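PDB 6JMB: ofchtiv-allosamidin, which is a group IV insect chitinase of glycoside hydrolase family 18 that probably hydrolyses chitin and here binds the inhibitor allosamidin. Local coordinates for residues S326-V331 with N368-E373; T145-L150 with K183-I188; T12-R17 with S346-D351; S166-A171 with N227-Y232; A49-L52 with D57-R60. All coordinates share one frame; numbering follows the deposited sequence.

All five contacts belong to a family 18 glycoside hydrolase built on a TIM barrel. Interactions 1, 2 and 4 lie towards the outside and join helices to helices, or to the turns that follow or precede them. Interaction 1 is purely aliphatic, whereas interactions 2 and 4 each lay the alkyl part of a charged side chain over a tyrosine ring. Interaction 3 is the buried one; it lies beside the sugar-binding cleft and relies on waters between an arginine and a glutamate. Interaction 5, near the surface, also uses a water, and it touches interaction 3 where Arg60 packs on Tyr16. Interactions 2 and 4 alternate along the chain without touching.

Interaction 1: residues S326-V331 with N368-E373; sequences SMTAKV and NTVLAE
Val331 and Val370 meet methyl to methyl between helices 324-336 and 362-373, with Val331 CG1 lying 3.6 Å from Val370 CG1. Both valines hold the same conformation, CG1 anti to the backbone N (chi1 -177° in Val331), and this sends one branch of each into the gap between the helices. The two side chains cross at a slant, and Val331 CG1 also rests on Val370 CB at 3.7 Å, so each valine is met through its branch point as well as its methyl.

Leu371 adds a second surface for the same methyl. Its CG stands beside its own backbone N, and the CD2 branch swings in to 3.7 Å from Val331 CG1, which is thereby held between a valine and a leucine of successive positions. On the other flank Thr328 turns its CG2 methyl to Val370 CG2 at 4.1 Å, the two side chains crossing at about a right angle. The Thr328 hydroxyl does not enter the contact: OG1 lies back along its own helix and bonds to Val324 O.

The segments run roughly the same way, 34° apart, with their axes 9.4 Å from each other at the closest point. Val331 also reaches Ile367, and Val370 reaches Glu332, so the valine pair is one step of a longer helix-helix seam.

Every group that touches across the two segments is a methyl or a carbon of an aliphatic branch. The contact therefore depends on shape and on the exclusion of water. No hydrogen bond or charge pair joins the two segments; the nearby polar tie between the helices is Asn335 ND2 to Val370 O.

Interaction 2: residues T145-L150 with K183-I188; sequences TLLKEL and KYVDYI
Lys148 and Tyr184 bring the two backbones nearest, their CA atoms 5.7 Å apart, where helix 138-154 passes the weakly bonded end of helix 178-184. Beyond Tyr184 the chain leaves helical geometry: Val185 is extended (psi 154°), and the chain goes on into strand 187-190.

Tyr184 lies flat against the helix. Lys148 CB sits 3.6 Å from the ring centroid and only 19° off the ring normal, a CH-pi contact over one face, and the same CB is 3.4 Å from Tyr184 CZ. Because Lys148 CG is anti to the backbone N and the chain stays extended, the lysine methylenes run on past the phenol end, with CD 3.4 Å from Tyr184 OH. The opposite face carries Lys183 CG, 4.0 Å above the ring plane, so the aromatic is sandwiched between the aliphatic parts of two lysines and cannot easily tilt. Nearer the barrel, Leu147 CB meets Tyr184 CB at 4.1 Å, and Leu147 CD1 reaches Val185 CG1 at 4.3 Å. Replacing Tyr184 by an alanine here would probably open a gap over the helix and leave the methylenes of Lys148 without the flat surface they cover.

Around this pair, Arg151 of the same helix bonds to Tyr184 O and forms a salt bridge with Asp186, tying the turn to the helix a second time. Leu147 also packs on Val163 of strand 160-165 and on Val181 of helix 178-184, while the far side of helix 138-154 lies against helix 99-116 through Glu149 and Leu150.

Interaction 3: residues T12-R17 with S346-D351; sequences TWATYR and SIETDD. With NAA (2-acetamido-2-deoxy-beta-D-allopyranose), chain B.
Glu348 meets Ala14 and Arg17 through its CG. With chi1 69° that atom takes the crowded position between backbone N and carbonyl carbon, and Glu348 CG lies 3.6 Å from Ala14 CB; the bend at chi2 (-89°) then turns the carboxylate. Arg17 does the reverse, running extended from CG to NE, and its NH1 comes to 3.6 Å from the same Glu348 CG.

Guanidinium and carboxylate do not touch. Arg17 NH1 and Glu348 OE2 stay 4.6 Å apart, the guanidinium and carboxylate planes 47° askew, and water 2 bridges the two groups. It accepts from Arg17 NH2 and donates to Glu348 OE2 at 2.7 Å; water 1 links NH1 to the Glu348 carbonyl. Both waters lie in the guanidinium plane at its edge, while Ala14 CB covers one face near the rim. The carboxylate is held from further sides: Ser346 OG donates to Glu348 OE2 at 2.6 Å, from well above the carboxylate plane, and OE1 takes the Gly11 backbone NH. This network would be expected to favour a charged carboxylate.

Trp13, next to Ala14, faces the inhibitor. The N-acetylallosamine unit lies over one face of its indole, with the sugar O3 3.4 Å from Trp13 CD1 and the acetamido methyl C8 3.7 Å from Trp13 CE3.

Such a platform is typical of the sugar cleft at the C-terminal ends of the strands in a family 18 TIM barrel. Here the loops after strands 5-11 and 341-345 meet beside it, the second starting with a cis peptide between the pocket residue Trp345 and Ser346.

Interaction 4: residues S166-A171 with N227-Y232; sequences SAVEEA and NNAVQY
The turn that leads from barrel strand 160-165 into helix 169-175 packs, through Ala167, Val168 and Glu169, on the flank of helix 226-235 of this TIM barrel. Val168 occupies the N-cap position, and its CA comes within 4.4 Å of the CA of Ala229, a close approach consistent with the small side chain of Ala229.

Ala229 CB fits against the turn itself. It lies 3.7 Å from Ala167 CB and 3.4 Å from Ala167 O, while Val168 CG1 brushes it at 4.3 Å. The Ala167 carbonyl is not left to this methyl alone, since its oxygen also accepts a hydrogen bond from Trp233 NE1, one helical turn on.

One turn along from Ala229, Tyr232 takes Glu169 over a ring face. Glu169 CG, anti to its own backbone N (chi1 -178°), stands 3.9 Å from the ring centroid and 30° off the normal, a CH-pi contact displaced towards Tyr232 CD1, which it approaches to 3.5 Å. The chain beyond stays extended, so the carboxylate is carried along the CD1-CE1 side with its plane only 19° from that of the ring. A serine in place of Tyr232 would probably strip the ring face from beside Glu169 and let its side chain swing more freely.

Tyr232 continues past Glu169 to Ala172 and Val173, so it covers the start of helix 169-175 over more than a turn. On the side of the turn, Val168 touches Met195 in the loop after strand 187-190. On the other side of helix 226-235, Asn227 and Gln231 both bond to the hydroxyl of Tyr333 in helix 324-336.

Interaction 5: residues A49-L52 with D57-R60; sequences ALAL and DVER
Ala51 and Asp57 mark the nearest approach of the backbones, CA to CA 6.7 Å, where the end of the short strand 49-51 faces the last turn of helix 54-59, which widens to a pi-type turn.

Ala51 points its methyl at the helix and is met by two side chains. Asp57 OD2 lies 3.6 Å from Ala51 CB, and Val58 CG2 lies 4.2 Å from it. In Val58, CG1 is anti to the backbone N (chi1 -179°), which leaves CG2 as the branch that turns to the alanine. Phe63 of helix 62-67 packs against Ala51, Asp57 and Val58 alike, and Val58 also touches Tyr116 of helix 99-116.

The polar part of the contact runs through a water. Asp57 CG stands beside its own backbone N (chi1 -53°), and OD2 reaches towards the strand end but remains 3.7 Å from Leu52 N. Water 3 closes this gap: it accepts from Leu52 N at 2.8 Å and donates to Asp57 OD2 at 2.7 Å. The same OD2 takes the backbone NH of Asp53, in the turn between the two segments, and OD1 is bonded to the hydroxyl of Tyr38 on the neighbouring strand 35-43.

A single buried carboxylate therefore gathers a backbone NH, a water and a phenol, which fixes its rotation and would tend to keep it ionised. The apolar touch of Ala51 and Val58 is slight beside this; the bonds of Asp57 supply most of the polar links described between strand end and helix, with water 3 extending them to Leu52 N.

Interaction 1: residues S326-V331 with N368-E373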
# COMPACT_ATOMS: atom_id res chain seq x y z
N SER A 326 -0.93 8.14 -15.36
CA SER A 326 -1.79 8.30 -14.19
C SER A 326 -0.97 8.47 -12.92
O SER A 326 -1.39 9.19 -12.01
CB SER A 326 -2.78 7.14 -14.08
OG SER A 326 -2.14 5.92 -13.74
N MET A 327 0.20 7.82 -12.84
CA MET A 327 1.10 8.05 -11.72
C MET A 327 1.55 9.50 -11.67
O MET A 327 1.62 10.10 -10.60
CB MET A 327 2.31 7.11 -11.84
CG MET A 327 3.11 6.94 -10.57
SD MET A 327 2.13 6.29 -9.20
CE MET A 327 1.73 4.64 -9.78
N THR A 328 1.83 10.09 -12.84
CA THR A 328 2.21 11.50 -12.90
C THR A 328 1.10 12.38 -12.32
O THR A 328 1.36 13.28 -11.51
CB THR A 328 2.53 11.89 -14.34
OG1 THR A 328 3.67 11.14 -14.78
CG2 THR A 328 2.87 13.39 -14.43
N ALA A 329 -0.15 12.12 -12.72
CA ALA A 329 -1.27 12.89 -12.20
C ALA A 329 -1.38 12.74 -10.68
O ALA A 329 -1.68 13.71 -9.98
CB ALA A 329 -2.57 12.48 -12.89
N LYS A 330 -1.15 11.54 -10.17
CA LYS A 330 -1.24 11.31 -8.73
C LYS A 330 -0.17 12.10 -7.98
O LYS A 330 -0.45 12.71 -6.94
CB LYS A 330 -1.11 9.81 -8.44
CG LYS A 330 -2.42 9.04 -8.63
CD LYS A 330 -2.20 7.52 -8.65
CE LYS A 330 -3.51 6.75 -8.57
NZ LYS A 330 -4.33 6.89 -9.82
N VAL A 331 1.07 12.10 -8.49
CA VAL A 331 2.13 12.79 -7.77
C VAL A 331 1.96 14.30 -7.89
O VAL A 331 2.25 15.05 -6.95
CB VAL A 331 3.52 12.30 -8.22
CG1 VAL A 331 4.62 12.98 -7.41
CG2 VAL A 331 3.61 10.79 -8.06
N ASN A 368 9.75 9.48 -8.43
CA ASN A 368 10.93 10.24 -8.01
C ASN A 368 11.09 11.50 -8.85
O ASN A 368 11.41 12.57 -8.32
CB ASN A 368 12.17 9.36 -8.12
CG ASN A 368 12.34 8.45 -6.91
OD1 ASN A 368 12.99 8.81 -5.93
ND2 ASN A 368 11.76 7.26 -6.97
N THR A 369 10.85 11.40 -10.16
CA THR A 369 11.01 12.53 -11.06
C THR A 369 10.00 13.63 -10.76
O THR A 369 10.36 14.81 -10.65
CB THR A 369 10.86 12.04 -12.51
OG1 THR A 369 11.98 11.21 -12.85
CG2 THR A 369 10.78 13.20 -13.47
N VAL A 370 8.73 13.26 -10.59
CA VAL A 370 7.71 14.28 -10.38
C VAL A 370 7.84 14.93 -9.00
O VAL A 370 7.58 16.12 -8.84
CB VAL A 370 6.31 13.69 -10.65
CG1 VAL A 370 5.24 14.75 -10.43
CG2 VAL A 370 6.24 13.16 -12.07
N LEU A 371 8.27 14.17 -7.98
CA LEU A 371 8.54 14.77 -6.68
C LEU A 371 9.72 15.74 -6.75
O LEU A 371 9.68 16.82 -6.15
CB LEU A 371 8.80 13.69 -5.63
CG LEU A 371 7.59 12.92 -5.13
CD1 LEU A 371 8.03 11.81 -4.21
CD2 LEU A 371 6.63 13.85 -4.39
N ALA A 372 10.78 15.36 -7.46
CA ALA A 372 11.94 16.23 -7.56
C ALA A 372 11.62 17.50 -8.34
O ALA A 372 12.07 18.59 -7.97
CB ALA A 372 13.11 15.49 -8.22
N GLU A 373 10.83 17.38 -9.41
CA GLU A 373 10.53 18.54 -10.24
C GLU A 373 9.53 19.49 -9.59
O GLU A 373 9.51 20.68 -9.92
CB GLU A 373 10.04 18.08 -11.62
CG GLU A 373 11.12 17.31 -12.37
CD GLU A 373 10.67 16.78 -13.72
OE1 GLU A 373 9.48 16.94 -14.07
OE2 GLU A 373 11.52 16.20 -14.43

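Interaction 2: residues T145-L150 with K183-I188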
# COMPACT_ATOMS: atom_id res chain seq x y z
N THR A 145 -3.36 3.98 22.06
CA THR A 145 -2.53 3.68 23.22
C THR A 145 -1.29 2.90 22.81
O THR A 145 -0.18 3.19 23.27
CB THR A 145 -3.34 2.92 24.27
OG1 THR A 145 -4.45 3.73 24.67
CG2 THR A 145 -2.49 2.60 25.49
N LEU A 146 -1.46 1.91 21.93
CA LEU A 146 -0.33 1.13 21.45
C LEU A 146 0.71 2.02 20.78
O LEU A 146 1.91 1.89 21.04
CB LEU A 146 -0.84 0.07 20.48
CG LEU A 146 0.24 -0.76 19.77
CD1 LEU A 146 0.99 -1.63 20.77
CD2 LEU A 146 -0.39 -1.61 18.68
N LEU A 147 0.26 2.94 19.92
CA LEU A 147 1.21 3.83 19.25
C LEU A 147 1.93 4.73 20.24
O LEU A 147 3.14 4.96 20.11
CB LEU A 147 0.48 4.67 18.20
CG LEU A 147 -0.13 3.89 17.03
CD1 LEU A 147 -0.96 4.83 16.15
CD2 LEU A 147 0.94 3.17 16.21
N LYS A 148 1.20 5.26 21.23
CA LYS A 148 1.83 6.08 22.26
C LYS A 148 2.94 5.32 22.97
O LYS A 148 4.05 5.84 23.18
CB LYS A 148 0.77 6.54 23.26
CG LYS A 148 1.32 7.33 24.43
CD LYS A 148 0.22 7.64 25.43
CE LYS A 148 0.73 8.47 26.59
NZ LYS A 148 -0.27 8.56 27.69
N GLU A 149 2.67 4.07 23.35
CA GLU A 149 3.63 3.28 24.11
C GLU A 149 4.81 2.85 23.24
O GLU A 149 5.96 2.81 23.71
CB GLU A 149 2.93 2.10 24.78
CG GLU A 149 1.90 2.56 25.82
CD GLU A 149 1.14 1.43 26.47
OE1 GLU A 149 1.33 0.27 26.07
OE2 GLU A 149 0.33 1.71 27.39
N LEU A 150 4.56 2.53 21.97
CA LEU A 150 5.66 2.26 21.05
C LEU A 150 6.57 3.47 20.91
O LEU A 150 7.80 3.36 20.97
CB LEU A 150 5.11 1.85 19.68
CG LEU A 150 4.63 0.40 19.54
CD1 LEU A 150 3.65 0.27 18.39
CD2 LEU A 150 5.81 -0.56 19.35
N LYS A 183 -0.20 11.96 16.12
CA LYS A 183 0.66 12.55 17.14
C LYS A 183 1.92 11.73 17.36
O LYS A 183 3.01 12.29 17.56
CB LYS A 183 -0.13 12.67 18.45
CG LYS A 183 0.67 13.12 19.65
CD LYS A 183 -0.28 13.44 20.80
CE LYS A 183 0.45 14.02 21.99
NZ LYS A 183 -0.49 14.24 23.13
N TYR A 184 1.81 10.40 17.33
CA TYR A 184 2.86 9.50 17.76
C TYR A 184 3.71 8.96 16.63
O TYR A 184 4.74 8.33 16.90
CB TYR A 184 2.25 8.32 18.51
CG TYR A 184 1.53 8.77 19.74
CD1 TYR A 184 2.20 9.44 20.74
CD2 TYR A 184 0.17 8.56 19.88
CE1 TYR A 184 1.56 9.86 21.86
CE2 TYR A 184 -0.50 8.99 21.00
CZ TYR A 184 0.21 9.65 21.99
OH TYR A 184 -0.43 10.09 23.13
N VAL A 185 3.31 9.17 15.39
CA VAL A 185 3.98 8.53 14.26
C VAL A 185 4.83 9.55 13.52
O VAL A 185 4.57 10.76 13.55
CB VAL A 185 3.00 7.83 13.30
CG1 VAL A 185 2.21 6.76 14.05
CG2 VAL A 185 2.05 8.84 12.65
N ASP A 186 5.87 9.05 12.85
CA ASP A 186 6.65 9.89 11.95
C ASP A 186 5.85 10.28 10.72
O ASP A 186 5.96 11.41 10.23
CB ASP A 186 7.94 9.17 11.58
CG ASP A 186 8.88 9.06 12.75
OD1 ASP A 186 9.56 10.06 13.06
OD2 ASP A 186 8.91 7.99 13.41
N TYR A 187 5.02 9.37 10.21
CA TYR A 187 4.10 9.69 9.13
C TYR A 187 3.03 8.62 9.06
O TYR A 187 3.17 7.53 9.63
CB TYR A 187 4.79 9.86 7.77
CG TYR A 187 5.60 8.67 7.32
CD1 TYR A 187 4.99 7.54 6.78
CD2 TYR A 187 6.99 8.68 7.42
CE1 TYR A 187 5.74 6.45 6.36
CE2 TYR A 187 7.75 7.59 7.00
CZ TYR A 187 7.11 6.48 6.48
OH TYR A 187 7.86 5.40 6.07
N ILE A 188 1.96 8.96 8.35
CA ILE A 188 0.83 8.07 8.09
C ILE A 188 0.82 7.75 6.61
O ILE A 188 0.72 8.65 5.76
CB ILE A 188 -0.49 8.74 8.50
CG1 ILE A 188 -0.54 8.97 10.01
CG2 ILE A 188 -1.67 7.89 8.06
CD1 ILE A 188 -1.80 9.67 10.47

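Interaction 3: residues T12-R17 with S346-D351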
# COMPACT_ATOMS: atom_id res chain seq x y z
N THR A 12 7.61 -9.52 0.38
CA THR A 12 8.81 -10.35 0.35
C THR A 12 8.55 -11.75 -0.21
O THR A 12 9.51 -12.41 -0.63
CB THR A 12 9.44 -10.42 1.74
OG1 THR A 12 8.48 -10.92 2.68
CG2 THR A 12 9.91 -9.03 2.18
N TRP A 13 7.30 -12.21 -0.25
CA TRP A 13 6.97 -13.50 -0.84
C TRP A 13 7.18 -13.52 -2.35
O TRP A 13 7.09 -14.59 -2.96
CB TRP A 13 5.53 -13.89 -0.48
CG TRP A 13 4.54 -12.81 -0.80
CD1 TRP A 13 3.85 -12.65 -1.96
CD2 TRP A 13 4.15 -11.72 0.06
NE1 TRP A 13 3.05 -11.54 -1.88
CE2 TRP A 13 3.22 -10.95 -0.66
CE3 TRP A 13 4.50 -11.33 1.35
CZ2 TRP A 13 2.62 -9.81 -0.12
CZ3 TRP A 13 3.91 -10.19 1.89
CH2 TRP A 13 2.98 -9.45 1.15
N ALA A 14 7.46 -12.37 -2.97
CA ALA A 14 7.72 -12.34 -4.40
C ALA A 14 8.99 -13.09 -4.78
O ALA A 14 9.20 -13.37 -5.97
CB ALA A 14 7.80 -10.90 -4.90
N THR A 15 9.83 -13.43 -3.80
CA THR A 15 11.01 -14.23 -4.09
C THR A 15 10.65 -15.62 -4.60
O THR A 15 11.47 -16.25 -5.27
CB THR A 15 11.90 -14.32 -2.85
OG1 THR A 15 13.13 -14.98 -3.19
CG2 THR A 15 11.21 -15.10 -1.74
N TYR A 16 9.44 -16.10 -4.32
CA TYR A 16 9.01 -17.42 -4.75
C TYR A 16 8.42 -17.44 -6.15
O TYR A 16 8.15 -18.53 -6.68
CB TYR A 16 8.00 -18.01 -3.76
CG TYR A 16 8.56 -18.17 -2.37
CD1 TYR A 16 9.60 -19.05 -2.12
CD2 TYR A 16 8.06 -17.42 -1.32
CE1 TYR A 16 10.12 -19.19 -0.85
CE2 TYR A 16 8.57 -17.56 -0.04
CZ TYR A 16 9.61 -18.44 0.18
OH TYR A 16 10.12 -18.58 1.45
N ARG A 17 8.19 -16.28 -6.76
CA ARG A 17 7.78 -16.27 -8.15
C ARG A 17 8.93 -16.77 -9.03
O ARG A 17 10.10 -16.72 -8.65
CB ARG A 17 7.32 -14.87 -8.55
CG ARG A 17 6.06 -14.45 -7.79
CD ARG A 17 5.75 -12.96 -7.83
NE ARG A 17 4.68 -12.67 -6.89
CZ ARG A 17 4.27 -11.46 -6.52
NH1 ARG A 17 4.84 -10.38 -7.03
NH2 ARG A 17 3.29 -11.34 -5.64
N SER A 346 3.31 -2.23 -4.66
CA SER A 346 4.55 -2.54 -3.95
C SER A 346 5.62 -2.67 -5.04
O SER A 346 5.30 -2.83 -6.23
CB SER A 346 4.42 -3.86 -3.18
OG SER A 346 3.84 -4.87 -3.98
N ILE A 347 6.89 -2.62 -4.63
CA ILE A 347 7.97 -2.41 -5.59
C ILE A 347 8.11 -3.59 -6.55
O ILE A 347 8.51 -3.40 -7.71
CB ILE A 347 9.28 -2.09 -4.84
CG1 ILE A 347 10.36 -1.61 -5.80
CG2 ILE A 347 9.74 -3.29 -4.01
CD1 ILE A 347 11.61 -1.06 -5.10
N GLU A 348 7.76 -4.80 -6.11
CA GLU A 348 8.03 -5.99 -6.89
C GLU A 348 7.13 -6.14 -8.11
O GLU A 348 7.35 -7.07 -8.90
CB GLU A 348 7.94 -7.23 -6.00
CG GLU A 348 6.54 -7.56 -5.53
CD GLU A 348 6.16 -6.88 -4.23
OE1 GLU A 348 6.94 -6.04 -3.72
OE2 GLU A 348 5.07 -7.18 -3.71
N THR A 349 6.14 -5.27 -8.31
CA THR A 349 5.33 -5.31 -9.53
C THR A 349 5.47 -4.06 -10.39
O THR A 349 4.69 -3.89 -11.33
CB THR A 349 3.86 -5.64 -9.26
OG1 THR A 349 3.28 -4.61 -8.45
CG2 THR A 349 3.72 -6.98 -8.55
N ASP A 350 6.42 -3.18 -10.10
CA ASP A 350 6.84 -2.26 -11.14
C ASP A 350 7.41 -3.09 -12.28
O ASP A 350 7.71 -4.28 -12.13
CB ASP A 350 7.90 -1.29 -10.59
CG ASP A 350 7.96 0.04 -11.35
OD1 ASP A 350 7.38 0.18 -12.46
OD2 ASP A 350 8.60 0.98 -10.82
N ASP A 351 7.58 -2.46 -13.45
CA ASP A 351 8.27 -3.12 -14.55
C ASP A 351 9.78 -3.06 -14.26
O ASP A 351 10.54 -2.31 -14.87
CB ASP A 351 7.90 -2.49 -15.89
CG ASP A 351 8.52 -3.21 -17.07
OD1 ASP A 351 8.85 -4.41 -16.96
OD2 ASP A 351 8.67 -2.55 -18.12
C1 NAA B . -0.78 -12.88 -0.53
C2 NAA B . -0.33 -14.16 0.15
C3 NAA B . 0.06 -15.21 -0.86
C4 NAA B . -1.00 -15.47 -1.87
C5 NAA B . -1.44 -14.15 -2.52
C6 NAA B . -2.65 -14.30 -3.37
C7 NAA B . 0.73 -13.63 2.45
C8 NAA B . 1.98 -13.28 3.28
N2 NAA B . 0.86 -13.83 0.97
O3 NAA B . 1.18 -14.67 -1.59
O4 NAA B . -0.42 -16.29 -2.90
O5 NAA B . -1.86 -13.16 -1.50
O6 NAA B . -3.28 -13.01 -3.36
O7 NAA B . -0.35 -13.74 2.98
O HOH W 1 6.82 -9.86 -9.08
O HOH W 2 3.31 -8.54 -5.31

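Interaction 4: residues S166-A171 with N227-Y232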
# COMPACT_ATOMS: atom_id res chain seq x y z
N SER A 166 -6.42 2.70 6.38
CA SER A 166 -7.47 2.76 5.37
C SER A 166 -7.76 4.21 4.99
O SER A 166 -7.52 5.14 5.76
CB SER A 166 -8.75 2.09 5.88
OG SER A 166 -9.20 2.72 7.06
N ALA A 167 -8.25 4.40 3.76
CA ALA A 167 -8.20 5.70 3.12
C ALA A 167 -9.48 6.53 3.27
O ALA A 167 -9.43 7.64 3.80
CB ALA A 167 -7.85 5.55 1.63
N VAL A 168 -10.60 6.02 2.80
CA VAL A 168 -11.79 6.86 2.69
C VAL A 168 -12.42 7.06 4.06
O VAL A 168 -12.28 6.24 4.97
CB VAL A 168 -12.81 6.31 1.67
CG1 VAL A 168 -12.17 6.17 0.28
CG2 VAL A 168 -13.40 4.99 2.14
N GLU A 169 -13.16 8.17 4.18
CA GLU A 169 -13.79 8.53 5.44
C GLU A 169 -14.61 7.39 6.05
O GLU A 169 -14.51 7.11 7.24
CB GLU A 169 -14.65 9.78 5.26
CG GLU A 169 -15.30 10.23 6.54
CD GLU A 169 -16.00 11.57 6.39
OE1 GLU A 169 -15.94 12.15 5.29
OE2 GLU A 169 -16.59 12.04 7.38
N GLU A 170 -15.45 6.73 5.25
CA GLU A 170 -16.34 5.74 5.85
C GLU A 170 -15.58 4.57 6.43
O GLU A 170 -16.05 3.90 7.37
CB GLU A 170 -17.39 5.27 4.84
CG GLU A 170 -18.02 6.41 4.17
CD GLU A 170 -17.29 6.68 2.88
OE1 GLU A 170 -16.05 6.79 2.93
OE2 GLU A 170 -17.94 6.97 1.90
N ALA A 171 -14.39 4.29 5.89
CA ALA A 171 -13.52 3.28 6.50
C ALA A 171 -12.76 3.84 7.69
O ALA A 171 -12.70 3.20 8.76
CB ALA A 171 -12.55 2.73 5.46
N ASN A 227 -8.83 11.77 -3.93
CA ASN A 227 -9.03 13.14 -3.46
C ASN A 227 -9.90 13.18 -2.20
O ASN A 227 -9.57 13.87 -1.23
CB ASN A 227 -9.64 13.99 -4.58
CG ASN A 227 -10.01 15.38 -4.12
OD1 ASN A 227 -9.17 16.17 -3.69
ND2 ASN A 227 -11.30 15.70 -4.23
N ASN A 228 -11.00 12.42 -2.19
CA ASN A 228 -11.85 12.42 -1.01
C ASN A 228 -11.11 11.90 0.21
O ASN A 228 -11.25 12.44 1.31
CB ASN A 228 -13.12 11.61 -1.26
CG ASN A 228 -14.15 12.36 -2.09
OD1 ASN A 228 -14.11 13.59 -2.18
ND2 ASN A 228 -15.05 11.63 -2.70
N ALA A 229 -10.29 10.86 0.02
CA ALA A 229 -9.56 10.28 1.15
C ALA A 229 -8.51 11.23 1.68
O ALA A 229 -8.40 11.44 2.89
CB ALA A 229 -8.92 8.96 0.72
N VAL A 230 -7.71 11.83 0.78
CA VAL A 230 -6.67 12.76 1.22
C VAL A 230 -7.29 13.94 1.94
O VAL A 230 -6.83 14.35 3.01
CB VAL A 230 -5.81 13.20 0.03
CG1 VAL A 230 -4.93 14.39 0.43
CG2 VAL A 230 -4.94 12.03 -0.45
N GLN A 231 -8.36 14.51 1.37
CA GLN A 231 -8.99 15.66 2.00
C GLN A 231 -9.62 15.28 3.33
O GLN A 231 -9.61 16.09 4.26
CB GLN A 231 -9.99 16.32 1.05
CG GLN A 231 -9.35 16.87 -0.22
CD GLN A 231 -8.20 17.82 0.06
OE1 GLN A 231 -8.32 18.74 0.86
NE2 GLN A 231 -7.07 17.58 -0.61
N TYR A 232 -10.14 14.05 3.47
CA TYR A 232 -10.63 13.62 4.77
C TYR A 232 -9.51 13.62 5.81
O TYR A 232 -9.66 14.19 6.90
CB TYR A 232 -11.29 12.23 4.72
CG TYR A 232 -11.51 11.77 6.15
CD1 TYR A 232 -12.50 12.36 6.92
CD2 TYR A 232 -10.68 10.83 6.74
CE1 TYR A 232 -12.68 12.00 8.24
CE2 TYR A 232 -10.85 10.47 8.07
CZ TYR A 232 -11.85 11.06 8.81
OH TYR A 232 -12.02 10.71 10.13

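Interaction 5: residues A49-L52 with D57-R60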
# COMPACT_ATOMS: atom_id res chain seq x y z
N ALA A 49 5.90 -10.67 18.65
CA ALA A 49 6.23 -10.42 17.26
C ALA A 49 6.93 -11.64 16.68
O ALA A 49 7.74 -12.29 17.35
CB ALA A 49 7.15 -9.20 17.15
N LEU A 50 6.61 -11.98 15.44
CA LEU A 50 7.17 -13.21 14.91
C LEU A 50 7.36 -13.13 13.40
O LEU A 50 6.68 -12.37 12.70
CB LEU A 50 6.31 -14.42 15.30
CG LEU A 50 4.80 -14.28 15.10
CD1 LEU A 50 4.41 -14.72 13.70
CD2 LEU A 50 4.07 -15.09 16.16
N ALA A 51 8.32 -13.91 12.92
CA ALA A 51 8.55 -14.03 11.49
C ALA A 51 7.47 -14.91 10.89
O ALA A 51 7.17 -15.99 11.42
CB ALA A 51 9.93 -14.65 11.23
N LEU A 52 6.87 -14.45 9.80
CA LEU A 52 5.84 -15.22 9.12
C LEU A 52 6.40 -16.24 8.14
O LEU A 52 5.68 -17.16 7.73
CB LEU A 52 4.87 -14.28 8.40
CG LEU A 52 4.00 -13.47 9.36
CD1 LEU A 52 3.13 -12.48 8.59
CD2 LEU A 52 3.15 -14.38 10.23
N ASP A 57 13.05 -15.39 6.08
CA ASP A 57 13.37 -14.18 6.83
C ASP A 57 14.62 -14.38 7.68
O ASP A 57 15.43 -13.46 7.83
CB ASP A 57 12.22 -13.80 7.76
CG ASP A 57 10.86 -13.68 7.07
OD1 ASP A 57 10.78 -13.24 5.90
OD2 ASP A 57 9.84 -14.03 7.72
N VAL A 58 14.73 -15.54 8.32
CA VAL A 58 15.75 -15.80 9.33
C VAL A 58 16.83 -16.75 8.81
O VAL A 58 18.00 -16.37 8.71
CB VAL A 58 15.11 -16.32 10.64
CG1 VAL A 58 16.18 -16.56 11.70
CG2 VAL A 58 14.06 -15.33 11.15
N GLU A 59 16.45 -17.98 8.44
CA GLU A 59 17.44 -18.98 8.06
C GLU A 59 18.22 -18.57 6.81
O GLU A 59 19.44 -18.73 6.75
CB GLU A 59 16.75 -20.33 7.85
CG GLU A 59 17.66 -21.43 7.33
CD GLU A 59 18.87 -21.68 8.22
OE1 GLU A 59 18.73 -21.58 9.46
OE2 GLU A 59 19.95 -21.97 7.68
N ARG A 60 17.53 -18.02 5.81
CA ARG A 60 18.19 -17.56 4.60
C ARG A 60 18.63 -16.11 4.68
O ARG A 60 19.10 -15.56 3.67
CB ARG A 60 17.30 -17.80 3.38
CG ARG A 60 17.04 -19.29 3.12
CD ARG A 60 16.01 -19.54 2.04
NE ARG A 60 16.47 -19.07 0.73
CZ ARG A 60 15.66 -18.77 -0.29
NH1 ARG A 60 14.34 -18.86 -0.16
NH2 ARG A 60 16.18 -18.35 -1.43
O HOH W 3 8.08 -12.18 8.66